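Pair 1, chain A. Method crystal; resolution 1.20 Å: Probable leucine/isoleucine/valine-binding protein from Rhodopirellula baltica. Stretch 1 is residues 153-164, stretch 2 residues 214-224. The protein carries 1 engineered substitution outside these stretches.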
# COMPACT_ATOMS: atom_id res chain seq x y z
N GLY A 153 2.88 26.81 7.79
CA GLY A 153 3.50 27.48 8.92
C GLY A 153 3.86 26.58 10.08
O GLY A 153 4.32 27.06 11.12
N ILE A 154 3.68 25.28 9.92
CA ILE A 154 4.20 24.34 10.90
C ILE A 154 5.72 24.33 10.75
O ILE A 154 6.24 24.21 9.64
CB ILE A 154 3.64 22.93 10.69
CG1 ILE A 154 2.11 22.96 10.78
CG2 ILE A 154 4.23 21.95 11.70
CD1 ILE A 154 1.58 23.39 12.13
N LYS A 155 6.43 24.52 11.85
CA LYS A 155 7.89 24.54 11.80
C LYS A 155 8.42 23.13 11.64
O LYS A 155 7.83 22.18 12.16
CB LYS A 155 8.45 25.17 13.06
CG LYS A 155 8.06 26.61 13.23
CD LYS A 155 8.72 27.24 14.44
CE LYS A 155 8.65 28.76 14.37
NZ LYS A 155 7.26 29.25 14.16
N PRO A 156 9.55 22.97 10.92
CA PRO A 156 10.14 21.64 10.79
C PRO A 156 10.31 20.92 12.13
O PRO A 156 10.04 19.72 12.20
CB PRO A 156 11.50 21.94 10.15
CG PRO A 156 11.25 23.15 9.31
CD PRO A 156 10.25 23.97 10.09
N GLU A 157 10.70 21.64 13.17
CA GLU A 157 10.92 21.06 14.49
C GLU A 157 9.63 20.64 15.19
O GLU A 157 9.68 19.96 16.22
CB GLU A 157 11.66 22.05 15.40
CG GLU A 157 10.80 23.22 15.88
CD GLU A 157 11.53 24.15 16.84
OE1 GLU A 157 12.78 24.06 16.92
OE2 GLU A 157 10.86 24.98 17.51
N GLU A 158 8.48 21.05 14.65
CA GLU A 158 7.17 20.75 15.23
C GLU A 158 6.50 19.54 14.58
O GLU A 158 5.35 19.22 14.89
CB GLU A 158 6.25 21.96 15.12
CG GLU A 158 6.68 23.13 15.99
CD GLU A 158 5.95 24.43 15.67
OE1 GLU A 158 5.39 24.57 14.57
OE2 GLU A 158 5.94 25.32 16.54
N ILE A 159 7.22 18.86 13.69
CA ILE A 159 6.70 17.68 13.02
C ILE A 159 7.27 16.43 13.68
O ILE A 159 8.48 16.20 13.66
CB ILE A 159 7.06 17.68 11.52
CG1 ILE A 159 6.48 18.91 10.83
CG2 ILE A 159 6.54 16.40 10.85
CD1 ILE A 159 7.00 19.11 9.41
N GLY A 160 6.38 15.63 14.26
CA GLY A 160 6.78 14.41 14.94
C GLY A 160 6.33 13.16 14.21
O GLY A 160 5.56 13.23 13.25
N PHE A 161 6.82 12.02 14.67
CA PHE A 161 6.57 10.74 14.00
C PHE A 161 6.16 9.69 15.02
O PHE A 161 6.73 9.62 16.10
CB PHE A 161 7.82 10.29 13.25
CG PHE A 161 8.19 11.22 12.15
CD1 PHE A 161 8.92 12.38 12.39
CD2 PHE A 161 7.76 10.96 10.86
CE1 PHE A 161 9.22 13.26 11.37
CE2 PHE A 161 8.05 11.84 9.83
CZ PHE A 161 8.78 12.99 10.09
N PHE A 162 5.18 8.87 14.63
CA PHE A 162 4.76 7.71 15.41
C PHE A 162 4.87 6.53 14.46
O PHE A 162 4.13 6.47 13.48
CB PHE A 162 3.32 7.86 15.88
CG PHE A 162 2.81 6.66 16.61
CD1 PHE A 162 3.23 6.36 17.90
CD2 PHE A 162 1.90 5.79 16.00
CE1 PHE A 162 2.76 5.23 18.56
CE2 PHE A 162 1.43 4.67 16.65
CZ PHE A 162 1.86 4.40 17.93
N THR A 163 5.82 5.64 14.72
CA THR A 163 6.13 4.62 13.71
C THR A 163 6.32 3.23 14.28
O THR A 163 6.72 3.05 15.43
CB THR A 163 7.39 4.96 12.86
OG1 THR A 163 8.58 4.61 13.57
CG2 THR A 163 7.43 6.43 12.46
N GLN A 164 6.08 2.24 13.44
CA GLN A 164 6.29 0.85 13.80
C GLN A 164 7.78 0.61 13.96
O GLN A 164 8.59 1.11 13.16
CB GLN A 164 5.71 -0.02 12.69
CG GLN A 164 5.52 -1.47 13.05
CD GLN A 164 4.62 -2.11 12.03
OE1 GLN A 164 3.41 -1.87 12.05
NE2 GLN A 164 5.19 -2.87 11.11
N GLN A 214 10.38 18.64 23.20
CA GLN A 214 10.51 20.10 23.17
C GLN A 214 10.94 20.55 21.77
O GLN A 214 12.08 20.31 21.37
CB GLN A 214 11.61 20.54 24.14
CG GLN A 214 11.57 19.85 25.49
CD GLN A 214 10.72 20.60 26.50
OE1 GLN A 214 9.62 21.05 26.18
NE2 GLN A 214 11.24 20.75 27.71
N PRO A 215 10.04 21.23 21.03
CA PRO A 215 8.68 21.61 21.42
C PRO A 215 7.70 20.46 21.22
O PRO A 215 8.02 19.47 20.56
CB PRO A 215 8.35 22.73 20.43
CG PRO A 215 9.05 22.31 19.19
CD PRO A 215 10.35 21.66 19.65
N LEU A 216 6.50 20.59 21.78
CA LEU A 216 5.45 19.60 21.58
C LEU A 216 5.07 19.56 20.09
O LEU A 216 4.91 20.61 19.47
CB LEU A 216 4.23 19.99 22.41
CG LEU A 216 3.02 19.06 22.39
CD1 LEU A 216 3.31 17.77 23.17
CD2 LEU A 216 1.79 19.76 22.94
N PRO A 217 4.97 18.36 19.51
CA PRO A 217 4.64 18.32 18.08
C PRO A 217 3.26 18.90 17.78
O PRO A 217 2.31 18.69 18.54
CB PRO A 217 4.65 16.82 17.76
CG PRO A 217 5.50 16.21 18.81
CD PRO A 217 5.24 17.02 20.05
N LYS A 218 3.17 19.65 16.68
CA LYS A 218 1.89 20.14 16.19
C LYS A 218 1.32 19.23 15.12
O LYS A 218 0.13 19.30 14.81
CB LYS A 218 2.02 21.56 15.64
CG LYS A 218 2.25 22.59 16.72
CD LYS A 218 2.31 24.01 16.16
CE LYS A 218 2.26 25.04 17.28
NZ LYS A 218 3.30 24.83 18.31
N ALA A 219 2.16 18.36 14.58
CA ALA A 219 1.73 17.39 13.59
C ALA A 219 2.42 16.09 13.91
O ALA A 219 3.60 16.08 14.29
CB ALA A 219 2.13 17.85 12.19
N VAL A 220 1.70 14.99 13.77
CA VAL A 220 2.26 13.66 13.98
C VAL A 220 1.98 12.82 12.74
O VAL A 220 0.83 12.54 12.40
CB VAL A 220 1.69 12.97 15.23
CG1 VAL A 220 2.22 11.55 15.35
CG2 VAL A 220 2.04 13.76 16.48
N ILE A 221 3.06 12.42 12.07
CA ILE A 221 3.01 11.54 10.92
C ILE A 221 3.06 10.10 11.41
O ILE A 221 4.01 9.69 12.10
CB ILE A 221 4.15 11.87 9.93
CG1 ILE A 221 3.90 13.24 9.30
CG2 ILE A 221 4.26 10.80 8.84
CD1 ILE A 221 5.07 13.82 8.50
N MSE A 222 2.03 9.34 11.06
CA MSE A 222 1.86 7.97 11.54
C MSE A 222 2.27 6.97 10.47
O MSE A 222 1.65 6.89 9.40
CB MSE A 222 0.42 7.73 11.96
CG MSE A 222 -0.06 8.70 13.03
SE MSE A 222 -1.82 8.34 13.76
CE MSE A 222 -2.81 8.32 12.09
N VAL A 223 3.32 6.22 10.77
CA VAL A 223 3.83 5.19 9.88
C VAL A 223 3.58 3.87 10.60
O VAL A 223 4.48 3.28 11.21
CB VAL A 223 5.33 5.41 9.56
CG1 VAL A 223 5.78 4.43 8.50
CG2 VAL A 223 5.60 6.85 9.12
N GLY A 224 2.33 3.43 10.56
CA GLY A 224 1.90 2.28 11.32
C GLY A 224 0.74 1.58 10.66
O GLY A 224 0.53 1.75 9.46
O HOH W 1 7.75 18.69 17.85
O HOH W 2 5.91 25.17 19.19

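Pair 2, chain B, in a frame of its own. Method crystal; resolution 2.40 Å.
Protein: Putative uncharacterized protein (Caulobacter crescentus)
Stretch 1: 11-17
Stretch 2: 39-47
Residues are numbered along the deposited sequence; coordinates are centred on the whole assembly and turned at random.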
# COMPACT_ATOMS: atom_id res chain seq x y z
N SER B 11 13.55 -4.87 4.72
CA SER B 11 12.96 -6.12 5.17
C SER B 11 12.84 -6.17 6.70
O SER B 11 12.16 -7.07 7.20
CB SER B 11 13.71 -7.33 4.61
OG SER B 11 15.09 -7.32 4.94
N SER B 12 13.43 -5.18 7.43
CA SER B 12 13.29 -5.08 8.90
C SER B 12 11.99 -4.33 9.27
O SER B 12 11.63 -4.28 10.45
CB SER B 12 14.51 -4.40 9.53
OG SER B 12 14.52 -3.00 9.31
N ILE B 13 11.27 -3.77 8.27
CA ILE B 13 10.02 -3.03 8.46
C ILE B 13 8.81 -3.99 8.47
O ILE B 13 8.52 -4.66 7.47
CB ILE B 13 9.83 -1.89 7.42
CG1 ILE B 13 10.98 -0.86 7.47
CG2 ILE B 13 8.50 -1.21 7.62
CD1 ILE B 13 11.01 0.14 6.26
N GLU B 14 8.10 -4.01 9.59
CA GLU B 14 6.89 -4.80 9.73
C GLU B 14 5.69 -3.91 9.51
O GLU B 14 5.49 -2.92 10.23
CB GLU B 14 6.85 -5.44 11.10
CG GLU B 14 5.84 -6.56 11.22
CD GLU B 14 5.91 -7.18 12.60
OE1 GLU B 14 6.82 -8.01 12.84
OE2 GLU B 14 5.09 -6.78 13.46
N THR B 15 4.89 -4.26 8.52
CA THR B 15 3.72 -3.49 8.09
C THR B 15 2.51 -3.94 8.88
O THR B 15 2.24 -5.14 9.00
CB THR B 15 3.57 -3.59 6.58
OG1 THR B 15 4.86 -3.37 6.01
CG2 THR B 15 2.61 -2.56 6.00
N VAL B 16 1.84 -2.96 9.49
CA VAL B 16 0.66 -3.08 10.35
C VAL B 16 -0.52 -2.35 9.68
O VAL B 16 -0.41 -1.18 9.28
CB VAL B 16 0.89 -2.53 11.80
CG1 VAL B 16 -0.24 -2.91 12.74
CG2 VAL B 16 2.23 -2.97 12.38
N ALA B 17 -1.63 -3.03 9.58
CA ALA B 17 -2.84 -2.45 9.05
C ALA B 17 -4.03 -2.91 9.86
O ALA B 17 -4.08 -4.05 10.35
CB ALA B 17 -3.01 -2.83 7.58
N GLY B 39 7.50 -13.44 11.02
CA GLY B 39 8.21 -14.08 12.12
C GLY B 39 9.62 -13.53 12.30
O GLY B 39 10.30 -13.87 13.28
N SER B 40 10.06 -12.67 11.34
CA SER B 40 11.37 -12.03 11.34
C SER B 40 11.46 -10.89 12.38
O SER B 40 10.42 -10.29 12.71
CB SER B 40 11.69 -11.46 9.96
OG SER B 40 11.78 -12.48 8.99
N PRO B 41 12.68 -10.57 12.90
CA PRO B 41 12.79 -9.44 13.83
C PRO B 41 12.46 -8.13 13.11
O PRO B 41 12.80 -7.96 11.93
CB PRO B 41 14.24 -9.48 14.31
CG PRO B 41 14.87 -10.66 13.69
CD PRO B 41 14.01 -11.15 12.59
N ALA B 42 11.74 -7.24 13.80
CA ALA B 42 11.32 -5.96 13.26
C ALA B 42 12.05 -4.82 13.94
O ALA B 42 12.16 -4.81 15.16
CB ALA B 42 9.81 -5.79 13.42
N ALA B 43 12.58 -3.87 13.15
CA ALA B 43 13.25 -2.67 13.63
C ALA B 43 12.27 -1.50 13.56
O ALA B 43 12.38 -0.56 14.34
CB ALA B 43 14.46 -2.38 12.77
N TYR B 44 11.32 -1.57 12.63
CA TYR B 44 10.31 -0.54 12.43
C TYR B 44 8.94 -1.13 12.30
O TYR B 44 8.78 -2.23 11.76
CB TYR B 44 10.58 0.29 11.15
CG TYR B 44 11.92 0.99 11.13
CD1 TYR B 44 12.12 2.17 11.85
CD2 TYR B 44 12.98 0.48 10.40
CE1 TYR B 44 13.36 2.82 11.85
CE2 TYR B 44 14.22 1.12 10.39
CZ TYR B 44 14.40 2.28 11.12
OH TYR B 44 15.63 2.89 11.13
N LYS B 45 7.93 -0.35 12.73
CA LYS B 45 6.52 -0.69 12.57
C LYS B 45 5.91 0.31 11.62
O LYS B 45 5.95 1.51 11.88
CB LYS B 45 5.77 -0.76 13.91
CG LYS B 45 6.23 -1.89 14.83
CD LYS B 45 5.54 -3.22 14.53
CE LYS B 45 6.01 -4.31 15.47
NZ LYS B 45 4.88 -5.13 15.98
N LEU B 46 5.44 -0.16 10.47
CA LEU B 46 4.81 0.73 9.51
C LEU B 46 3.30 0.59 9.65
O LEU B 46 2.75 -0.45 9.30
CB LEU B 46 5.29 0.45 8.06
CG LEU B 46 4.62 1.28 6.96
CD1 LEU B 46 4.90 2.75 7.13
CD2 LEU B 46 5.05 0.82 5.59
N TYR B 47 2.64 1.67 10.13
CA TYR B 47 1.19 1.73 10.32
C TYR B 47 0.50 2.33 9.13
O TYR B 47 0.77 3.48 8.80
CB TYR B 47 0.85 2.54 11.56
CG TYR B 47 0.87 1.70 12.79
CD1 TYR B 47 2.04 1.56 13.53
CD2 TYR B 47 -0.28 1.09 13.26
CE1 TYR B 47 2.05 0.85 14.73
CE2 TYR B 47 -0.28 0.34 14.43
CZ TYR B 47 0.89 0.22 15.16
OH TYR B 47 0.89 -0.54 16.30

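Pair 1 and pair 2 each join two parallel strands, and 14 central residues superpose with an RMSD of 0.6 Å. The strand directions differ by 26° in pair 1 and 30° in pair 2, the usual twist of a parallel sheet. In both, the carbonyl just before the first strand accepts two amides where the second strand begins. Glu A158 O receives Lys A218 N at 2.9 Å and, weakly, Ala A219 N at 3.3 Å; at the matching place Ser B12 O receives Ala B43 N at 2.9 Å and, weakly, Tyr B44 N at 3.5 Å. The parallel ladder follows. Gly A160 N donates to Ala A219 O (2.8 Å) and Gly A160 O accepts from Ile A221 N (2.9 Å); Glu B14 N and Glu B14 O do the same with Tyr B44 O (2.9 Å) and Leu B46 N (2.8 Å).

One face of the sheet carries Ile A159, Phe A161, Ala A219 and Ile A221, matched by Ile B13, Thr B15, Tyr B44 and Leu B46. Ile A159 and Ile B13 are buried in the same m,t rotamer, a beta-branched shape at home in an extended backbone. Ile A159 CG2 meets Ile A221 CD1 at 3.8 Å; Ile B13 CG2 meets Leu B46 CB at 3.6 Å. Isoleucine and leucine thus fill one site with differently branched chains, their side-chain centres only 1.0 Å apart after superposition.

The neighbours on this face differ in size. In pair 1 the bulk is on the first strand: the Phe A161 ring reaches Ile A221 CD1 with CE2 at 3.8 Å, while Ala A219 opposite Ile A159 contributes a single methyl. In pair 2 the bulk is on the second strand, where Tyr B44 stands at the alanine position and its CD2 lies 3.8 Å from Ile B13 CG1. Thr B15, at the phenylalanine position, is compact; its CG2 is 4.2 Å from Leu B46 CD2, and its buried OG1 finds no partner in the model.

On the other face, Gly A160 matches Glu B14. A CB on Gly A160 would come within 3.1 Å of Pro A217 CG, a tight approach, so glycine suits the place beside the proline ring. Pair 2 has the small Ala B42 there, and Glu B14 OE1 passes its CB at 3.8 Å. Glu B14 OE2 then forms a salt bridge with Lys B45 NZ at 3.0 Å. Pair 1 places its salt bridge before the strand, Glu A158 OE2 to Lys A218 NZ at 3.2 Å, with a water bonded to both atoms; the matching Ser B12 and Ala B43 carry no charged group, so no salt bridge can form there.

Further along, Phe A162 CB packs on Val A220 CG1 at 3.9 Å. At the valine position Lys B45 lays its CD 4.0 Å from Val B16 CG2, while its NZ serves the salt bridge. Val B16, the counterpart of Phe A162, lies over one face of the Tyr B47 ring, with Val B16 CG1 3.7 Å from Tyr B47 CE2, whereas selenomethionine Met A222 leads its end away.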